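Local coordinates for protein catechol 2,3-dioxygenase (Rhodococcus sp., PDB 2WL9) that probably catalyses the iron-dependent extradiol ring cleavage of catechols by dioxygen in the breakdown of aromatic hydrocarbons, at residues 168-180 against 272-284. Numbering follows the deposited sequence.
Sequences GLEGAVEYKFALP and PAQQEHYLRDIFG
Y278 joins its backbone to both neighbours of Y175, forming a single bridge between two chains that run in roughly the same direction. Its N donates to E174 O at 2.8 Å, and its O accepts the N-H of K176 at 3.1 Å. The same two oxygens also receive CA-H contacts, E174 O from H277 and Y278 O from Y175, so each carbonyl is engaged twice. Beside the bridge, Y278 CB lies over one face of the Y175 ring, 4.3 Å from its centroid and offset toward the rim, while the two tyrosine rings meet obliquely with planes 54° apart. With CG beside its own backbone N (chi1 -84°), Y175 has its CB directed away from residues 272-284 overall, yet the ring runs on beside them and its OH comes 2.8 Å from D281 OD1 in a weak hydrogen bond. That hydroxyl also accepts the backbone N-H of S245, which fixes the far end of the ring.

At the other end, the Q275 side chain bends at chi2 (59°), laying its amide against A172 CB, with CD 3.6 Å from that methyl. NE2 makes a weak bond to V173 O and packs on E174 CG. A water links E174 OE2 to E276 N, while N246 and H196 hold E174 OE1. On another flank, K176 CD approaches H277 CD2 and NE2 obliquely, each at 3.8 Å, and L279 CD2 reaches K176 CB.

Beyond this shell, strand 184-191 pairs with the 168-180 segment, whereas a second subunit receives H277 ND1 at its G121 O and pairs its R47 with E276. Residues 272-284 thus run beside the edge strand 170-173 and the loop after it in a vicinal oxygen chelate (VOC) fold, with the side chain of Y175 about 9 Å from the bound iron.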
ATOM      1  N   GLY C 168     -11.123 -31.866 -10.970  1.00 20.08           N
ATOM      2  CA  GLY C 168     -10.633 -30.502 -11.051  1.00 19.96           C
ATOM      3  C   GLY C 168      -9.340 -30.228 -10.300  1.00 20.32           C
ATOM      4  O   GLY C 168      -8.833 -29.102 -10.330  1.00 19.87           O
ATOM      5  N   LEU C 169      -8.800 -31.235  -9.617  1.00 20.24           N
ATOM      6  CA  LEU C 169      -7.489 -31.072  -9.002  1.00 20.67           C
ATOM      7  C   LEU C 169      -6.405 -31.072 -10.071  1.00 21.06           C
ATOM      8  O   LEU C 169      -6.581 -31.646 -11.155  1.00 21.20           O
ATOM      9  CB  LEU C 169      -7.202 -32.137  -7.942  1.00 20.30           C
ATOM     10  CG  LEU C 169      -8.010 -31.985  -6.655  1.00 20.53           C
ATOM     11  CD1 LEU C 169      -8.940 -33.160  -6.489  1.00 20.64           C
ATOM     12  CD2 LEU C 169      -7.066 -31.879  -5.476  1.00 20.35           C
ATOM     13  N   GLU C 170      -5.299 -30.407  -9.763  1.00 21.26           N
ATOM     14  CA  GLU C 170      -4.160 -30.348 -10.664  1.00 21.99           C
ATOM     15  C   GLU C 170      -2.898 -30.796  -9.953  1.00 21.43           C
ATOM     16  O   GLU C 170      -2.737 -30.579  -8.752  1.00 21.03           O
ATOM     17  CB  GLU C 170      -3.974 -28.929 -11.201  1.00 22.46           C
ATOM     18  CG  GLU C 170      -5.132 -28.446 -12.048  1.00 25.07           C
ATOM     19  CD  GLU C 170      -4.984 -27.009 -12.499  1.00 27.99           C
ATOM     20  OE1 GLU C 170      -5.766 -26.599 -13.379  1.00 30.64           O
ATOM     21  OE2 GLU C 170      -4.098 -26.294 -11.978  1.00 30.04           O
ATOM     22  N   GLY C 171      -2.002 -31.422 -10.707  1.00 21.26           N
ATOM     23  CA  GLY C 171      -0.708 -31.803 -10.166  1.00 20.72           C
ATOM     24  C   GLY C 171      -0.031 -32.900 -10.957  1.00 20.78           C
ATOM     25  O   GLY C 171      -0.412 -33.191 -12.097  1.00 21.17           O
ATOM     26  N   ALA C 172       0.984 -33.493 -10.338  1.00 20.06           N
ATOM     27  CA  ALA C 172       1.809 -34.518 -10.965  1.00 20.22           C
ATOM     28  C   ALA C 172       2.829 -34.995  -9.942  1.00 20.01           C
ATOM     29  O   ALA C 172       2.734 -34.668  -8.752  1.00 20.07           O
ATOM     30  CB  ALA C 172       2.513 -33.958 -12.199  1.00 20.21           C
ATOM     31  N   VAL C 173       3.806 -35.760 -10.412  1.00 19.84           N
ATOM     32  CA  VAL C 173       4.909 -36.221  -9.576  1.00 19.77           C
ATOM     33  C   VAL C 173       5.703 -35.034  -9.030  1.00 19.53           C
ATOM     34  O   VAL C 173       6.030 -34.114  -9.772  1.00 19.44           O
ATOM     35  CB  VAL C 173       5.842 -37.143 -10.383  1.00 19.84           C
ATOM     36  CG1 VAL C 173       7.099 -37.472  -9.581  1.00 20.25           C
ATOM     37  CG2 VAL C 173       5.103 -38.412 -10.797  1.00 19.40           C
ATOM     38  N   GLU C 174       6.003 -35.044  -7.733  1.00 19.82           N
ATOM     39  CA  GLU C 174       6.806 -33.962  -7.165  1.00 20.26           C
ATOM     40  C   GLU C 174       8.128 -34.417  -6.571  1.00 20.66           C
ATOM     41  O   GLU C 174       8.996 -33.602  -6.293  1.00 20.07           O
ATOM     42  CB  GLU C 174       5.998 -33.142  -6.158  1.00 20.37           C
ATOM     43  CG  GLU C 174       4.979 -32.238  -6.824  1.00 21.06           C
ATOM     44  CD  GLU C 174       4.350 -31.240  -5.876  1.00 20.67           C
ATOM     45  OE1 GLU C 174       4.455 -31.428  -4.650  1.00 21.11           O
ATOM     46  OE2 GLU C 174       3.734 -30.272  -6.358  1.00 20.74           O
ATOM     47  N   TYR C 175       8.276 -35.724  -6.384  1.00 21.20           N
ATOM     48  CA  TYR C 175       9.527 -36.278  -5.890  1.00 22.23           C
ATOM     49  C   TYR C 175       9.946 -37.474  -6.715  1.00 22.67           C
ATOM     50  O   TYR C 175       9.102 -38.139  -7.309  1.00 22.90           O
ATOM     51  CB  TYR C 175       9.371 -36.716  -4.439  1.00 22.21           C
ATOM     52  CG  TYR C 175       9.557 -35.628  -3.418  1.00 23.84           C
ATOM     53  CD1 TYR C 175      10.787 -35.441  -2.798  1.00 25.60           C
ATOM     54  CD2 TYR C 175       8.502 -34.796  -3.054  1.00 25.37           C
ATOM     55  CE1 TYR C 175      10.970 -34.447  -1.846  1.00 27.16           C
ATOM     56  CE2 TYR C 175       8.672 -33.801  -2.100  1.00 27.26           C
ATOM     57  CZ  TYR C 175       9.908 -33.633  -1.504  1.00 27.35           C
ATOM     58  OH  TYR C 175      10.091 -32.657  -0.554  1.00 30.87           O
ATOM     59  N   LYS C 176      11.254 -37.723  -6.762  1.00 23.28           N
ATOM     60  CA  LYS C 176      11.797 -38.989  -7.248  1.00 24.08           C
ATOM     61  C   LYS C 176      12.731 -39.573  -6.185  1.00 24.45           C
ATOM     62  O   LYS C 176      13.721 -38.942  -5.814  1.00 24.72           O
ATOM     63  CB  LYS C 176      12.537 -38.796  -8.573  1.00 24.46           C
ATOM     64  CG  LYS C 176      11.640 -38.451  -9.759  1.00 24.63           C
ATOM     65  CD  LYS C 176      12.429 -37.951 -10.955  1.00 25.24           C
ATOM     66  CE  LYS C 176      13.183 -39.049 -11.660  1.00 26.05           C
ATOM     67  NZ  LYS C 176      14.003 -38.521 -12.790  1.00 24.77           N
ATOM     68  N   PHE C 177      12.394 -40.759  -5.680  1.00 25.22           N
ATOM     69  CA  PHE C 177      13.213 -41.457  -4.685  1.00 26.14           C
ATOM     70  C   PHE C 177      13.802 -42.734  -5.267  1.00 26.57           C
ATOM     71  O   PHE C 177      13.145 -43.424  -6.046  1.00 26.78           O
ATOM     72  CB  PHE C 177      12.383 -41.830  -3.455  1.00 26.11           C
ATOM     73  CG  PHE C 177      11.694 -40.670  -2.797  1.00 27.54           C
ATOM     74  CD1 PHE C 177      12.422 -39.704  -2.102  1.00 29.23           C
ATOM     75  CD2 PHE C 177      10.309 -40.565  -2.838  1.00 28.13           C
ATOM     76  CE1 PHE C 177      11.769 -38.632  -1.477  1.00 29.40           C
ATOM     77  CE2 PHE C 177       9.651 -39.505  -2.216  1.00 28.63           C
ATOM     78  CZ  PHE C 177      10.384 -38.543  -1.535  1.00 28.77           C
ATOM     79  N   ALA C 178      15.035 -43.052  -4.888  1.00 27.01           N
ATOM     80  CA  ALA C 178      15.660 -44.303  -5.314  1.00 27.31           C
ATOM     81  C   ALA C 178      15.183 -45.457  -4.440  1.00 27.44           C
ATOM     82  O   ALA C 178      15.312 -45.414  -3.217  1.00 27.22           O
ATOM     83  CB  ALA C 178      17.183 -44.190  -5.272  1.00 27.78           C
ATOM     84  N   LEU C 179      14.626 -46.483  -5.077  1.00 27.51           N
ATOM     85  CA  LEU C 179      14.163 -47.678  -4.373  1.00 27.70           C
ATOM     86  C   LEU C 179      15.234 -48.773  -4.405  1.00 27.79           C
ATOM     87  O   LEU C 179      16.137 -48.724  -5.250  1.00 27.91           O
ATOM     88  CB  LEU C 179      12.829 -48.176  -4.957  1.00 27.80           C
ATOM     89  CG  LEU C 179      11.617 -47.244  -4.826  1.00 28.65           C
ATOM     90  CD1 LEU C 179      10.400 -47.819  -5.545  1.00 29.29           C
ATOM     91  CD2 LEU C 179      11.289 -46.922  -3.358  1.00 29.33           C
ATOM     92  N   PRO C 180      15.147 -49.756  -3.479  1.00 27.71           N
ATOM     93  CA  PRO C 180      16.133 -50.842  -3.364  1.00 27.98           C
ATOM     94  C   PRO C 180      16.425 -51.613  -4.654  1.00 27.92           C
ATOM     95  O   PRO C 180      17.566 -52.014  -4.875  1.00 28.29           O
ATOM     96  CB  PRO C 180      15.490 -51.789  -2.343  1.00 28.06           C
ATOM     97  CG  PRO C 180      14.665 -50.904  -1.491  1.00 28.35           C
ATOM     98  CD  PRO C 180      14.145 -49.820  -2.393  1.00 27.71           C
ATOM     99  N   PRO C 272       3.278 -23.926  -6.586  1.00 25.63           N
ATOM    100  CA  PRO C 272       3.856 -23.161  -7.693  1.00 25.67           C
ATOM    101  C   PRO C 272       2.919 -23.200  -8.893  1.00 25.35           C
ATOM    102  O   PRO C 272       2.223 -24.202  -9.099  1.00 24.76           O
ATOM    103  CB  PRO C 272       5.149 -23.918  -8.015  1.00 26.14           C
ATOM    104  CG  PRO C 272       5.454 -24.717  -6.787  1.00 25.90           C
ATOM    105  CD  PRO C 272       4.120 -25.080  -6.221  1.00 25.62           C
ATOM    106  N   ALA C 273       2.897 -22.113  -9.661  1.00 24.87           N
ATOM    107  CA  ALA C 273       2.036 -22.004 -10.836  1.00 24.84           C
ATOM    108  C   ALA C 273       2.337 -23.109 -11.839  1.00 24.55           C
ATOM    109  O   ALA C 273       1.445 -23.570 -12.568  1.00 24.59           O
ATOM    110  CB  ALA C 273       2.211 -20.645 -11.485  1.00 25.37           C
ATOM    111  N   GLN C 274       3.600 -23.537 -11.862  1.00 23.59           N
ATOM    112  CA  GLN C 274       4.060 -24.544 -12.812  1.00 23.13           C
ATOM    113  C   GLN C 274       4.750 -25.701 -12.102  1.00 21.95           C
ATOM    114  O   GLN C 274       5.399 -25.506 -11.079  1.00 21.09           O
ATOM    115  CB  GLN C 274       5.012 -23.915 -13.814  1.00 23.29           C
ATOM    116  CG  GLN C 274       4.476 -22.648 -14.440  1.00 25.68           C
ATOM    117  CD  GLN C 274       5.381 -22.134 -15.508  1.00 27.39           C
ATOM    118  OE1 GLN C 274       5.748 -20.957 -15.517  1.00 29.73           O
ATOM    119  NE2 GLN C 274       5.764 -23.016 -16.423  1.00 27.85           N
ATOM    120  N   GLN C 275       4.603 -26.894 -12.670  1.00 21.13           N
ATOM    121  CA  GLN C 275       5.046 -28.139 -12.049  1.00 20.83           C
ATOM    122  C   GLN C 275       6.553 -28.164 -11.806  1.00 20.21           C
ATOM    123  O   GLN C 275       7.329 -27.794 -12.678  1.00 19.54           O
ATOM    124  CB  GLN C 275       4.623 -29.324 -12.923  1.00 21.32           C
ATOM    125  CG  GLN C 275       4.731 -30.690 -12.277  1.00 23.00           C
ATOM    126  CD  GLN C 275       3.893 -30.818 -11.022  1.00 25.55           C
ATOM    127  OE1 GLN C 275       2.746 -30.348 -10.955  1.00 25.92           O
ATOM    128  NE2 GLN C 275       4.465 -31.461 -10.013  1.00 26.26           N
ATOM    129  N   GLU C 276       6.937 -28.601 -10.604  1.00 19.46           N
ATOM    130  CA  GLU C 276       8.338 -28.733 -10.190  1.00 19.06           C
ATOM    131  C   GLU C 276       8.527 -30.114  -9.573  1.00 18.35           C
ATOM    132  O   GLU C 276       7.564 -30.716  -9.096  1.00 18.15           O
ATOM    133  CB  GLU C 276       8.684 -27.685  -9.118  1.00 19.05           C
ATOM    134  CG  GLU C 276       8.854 -26.247  -9.598  1.00 20.16           C
ATOM    135  CD  GLU C 276       9.097 -25.251  -8.457  1.00 21.42           C
ATOM    136  OE1 GLU C 276       9.347 -25.667  -7.304  1.00 21.50           O
ATOM    137  OE2 GLU C 276       9.054 -24.034  -8.718  1.00 21.63           O
ATOM    138  N   HIS C 277       9.757 -30.616  -9.555  1.00 18.25           N
ATOM    139  CA  HIS C 277      10.041 -31.825  -8.778  1.00 17.92           C
ATOM    140  C   HIS C 277      11.358 -31.737  -8.000  1.00 17.95           C
ATOM    141  O   HIS C 277      12.203 -30.884  -8.282  1.00 17.45           O
ATOM    142  CB  HIS C 277       9.935 -33.113  -9.627  1.00 18.24           C
ATOM    143  CG  HIS C 277      11.169 -33.440 -10.413  1.00 17.44           C
ATOM    144  ND1 HIS C 277      11.402 -32.942 -11.677  1.00 18.32           N
ATOM    145  CD2 HIS C 277      12.223 -34.237 -10.123  1.00 18.71           C
ATOM    146  CE1 HIS C 277      12.552 -33.410 -12.129  1.00 17.90           C
ATOM    147  NE2 HIS C 277      13.075 -34.192 -11.202  1.00 17.69           N
ATOM    148  N   TYR C 278      11.507 -32.616  -7.009  1.00 18.07           N
ATOM    149  CA  TYR C 278      12.612 -32.542  -6.058  1.00 18.80           C
ATOM    150  C   TYR C 278      13.197 -33.925  -5.827  1.00 19.37           C
ATOM    151  O   TYR C 278      12.556 -34.931  -6.135  1.00 18.93           O
ATOM    152  CB  TYR C 278      12.122 -31.930  -4.737  1.00 18.51           C
ATOM    153  CG  TYR C 278      11.201 -30.747  -4.956  1.00 18.82           C
ATOM    154  CD1 TYR C 278       9.818 -30.904  -4.951  1.00 18.00           C
ATOM    155  CD2 TYR C 278      11.717 -29.472  -5.201  1.00 18.86           C
ATOM    156  CE1 TYR C 278       8.968 -29.827  -5.183  1.00 18.27           C
ATOM    157  CE2 TYR C 278      10.869 -28.380  -5.419  1.00 18.92           C
ATOM    158  CZ  TYR C 278       9.495 -28.571  -5.408  1.00 18.94           C
ATOM    159  OH  TYR C 278       8.650 -27.507  -5.630  1.00 19.45           O
ATOM    160  N   LEU C 279      14.413 -33.978  -5.296  1.00 19.80           N
ATOM    161  CA  LEU C 279      15.031 -35.272  -5.003  1.00 21.35           C
ATOM    162  C   LEU C 279      15.156 -35.514  -3.505  1.00 21.86           C
ATOM    163  O   LEU C 279      15.405 -36.647  -3.067  1.00 21.93           O
ATOM    164  CB  LEU C 279      16.383 -35.412  -5.702  1.00 21.48           C
ATOM    165  CG  LEU C 279      16.452 -35.288  -7.225  1.00 21.52           C
ATOM    166  CD1 LEU C 279      17.879 -35.542  -7.665  1.00 22.31           C
ATOM    167  CD2 LEU C 279      15.494 -36.243  -7.940  1.00 20.98           C
ATOM    168  N   ARG C 280      14.952 -34.454  -2.725  1.00 22.33           N
ATOM    169  CA  ARG C 280      15.056 -34.523  -1.265  1.00 23.00           C
ATOM    170  C   ARG C 280      14.353 -33.355  -0.570  1.00 23.11           C
ATOM    171  O   ARG C 280      13.883 -32.428  -1.228  1.00 22.99           O
ATOM    172  CB  ARG C 280      16.524 -34.600  -0.822  1.00 23.25           C
ATOM    173  CG  ARG C 280      17.355 -33.361  -1.132  1.00 24.03           C
ATOM    174  CD  ARG C 280      18.609 -33.334  -0.282  1.00 25.41           C
ATOM    175  NE  ARG C 280      18.387 -32.613   0.970  1.00 25.48           N
ATOM    176  CZ  ARG C 280      19.298 -32.455   1.927  1.00 25.59           C
ATOM    177  NH1 ARG C 280      20.506 -32.995   1.799  1.00 25.22           N
ATOM    178  NH2 ARG C 280      18.996 -31.762   3.018  1.00 23.83           N
ATOM    179  N   ASP C 281      14.296 -33.429   0.762  1.00 23.87           N
ATOM    180  CA  ASP C 281      13.728 -32.399   1.634  1.00 24.05           C
ATOM    181  C   ASP C 281      14.782 -31.338   1.974  1.00 23.92           C
ATOM    182  O   ASP C 281      15.975 -31.532   1.717  1.00 24.16           O
ATOM    183  CB  ASP C 281      13.257 -33.037   2.943  1.00 24.33           C
ATOM    184  CG  ASP C 281      11.904 -33.728   2.827  1.00 26.26           C
ATOM    185  OD1 ASP C 281      11.324 -33.807   1.720  1.00 28.20           O
ATOM    186  OD2 ASP C 281      11.416 -34.184   3.883  1.00 29.39           O
ATOM    187  N   ILE C 282      14.340 -30.228   2.566  1.00 23.62           N
ATOM    188  CA  ILE C 282      15.237 -29.103   2.886  1.00 23.89           C
ATOM    189  C   ILE C 282      16.068 -29.380   4.140  1.00 23.93           C
ATOM    190  O   ILE C 282      17.297 -29.431   4.067  1.00 24.42           O
ATOM    191  CB  ILE C 282      14.477 -27.743   3.001  1.00 23.30           C
ATOM    192  CG1 ILE C 282      13.564 -27.531   1.793  1.00 23.46           C
ATOM    193  CG2 ILE C 282      15.474 -26.566   3.114  1.00 24.34           C
ATOM    194  CD1 ILE C 282      12.645 -26.293   1.882  1.00 22.25           C
ATOM    195  N   PHE C 283      15.399 -29.559   5.280  1.00 23.99           N
ATOM    196  CA  PHE C 283      16.075 -29.893   6.540  1.00 24.13           C
ATOM    197  C   PHE C 283      15.169 -30.711   7.468  1.00 24.32           C
ATOM    198  O   PHE C 283      13.973 -30.846   7.212  1.00 23.70           O
ATOM    199  CB  PHE C 283      16.608 -28.632   7.251  1.00 24.00           C
ATOM    200  CG  PHE C 283      15.535 -27.667   7.694  1.00 23.50           C
ATOM    201  CD1 PHE C 283      15.189 -26.578   6.896  1.00 23.07           C
ATOM    202  CD2 PHE C 283      14.878 -27.838   8.910  1.00 23.29           C
ATOM    203  CE1 PHE C 283      14.197 -25.679   7.302  1.00 22.50           C
ATOM    204  CE2 PHE C 283      13.881 -26.945   9.318  1.00 22.78           C
ATOM    205  CZ  PHE C 283      13.545 -25.870   8.517  1.00 22.32           C
ATOM    206  N   GLY C 284      15.752 -31.252   8.539  1.00 24.89           N
ATOM    207  CA  GLY C 284      15.003 -32.028   9.525  1.00 25.80           C
ATOM    208  C   GLY C 284      14.254 -33.194   8.908  1.00 26.43           C
ATOM    209  O   GLY C 284      14.716 -33.780   7.932  1.00 26.53           O
TER
HETATM  210  O   HOH W   1       5.002 -28.277  -8.173  1.00 15.18           O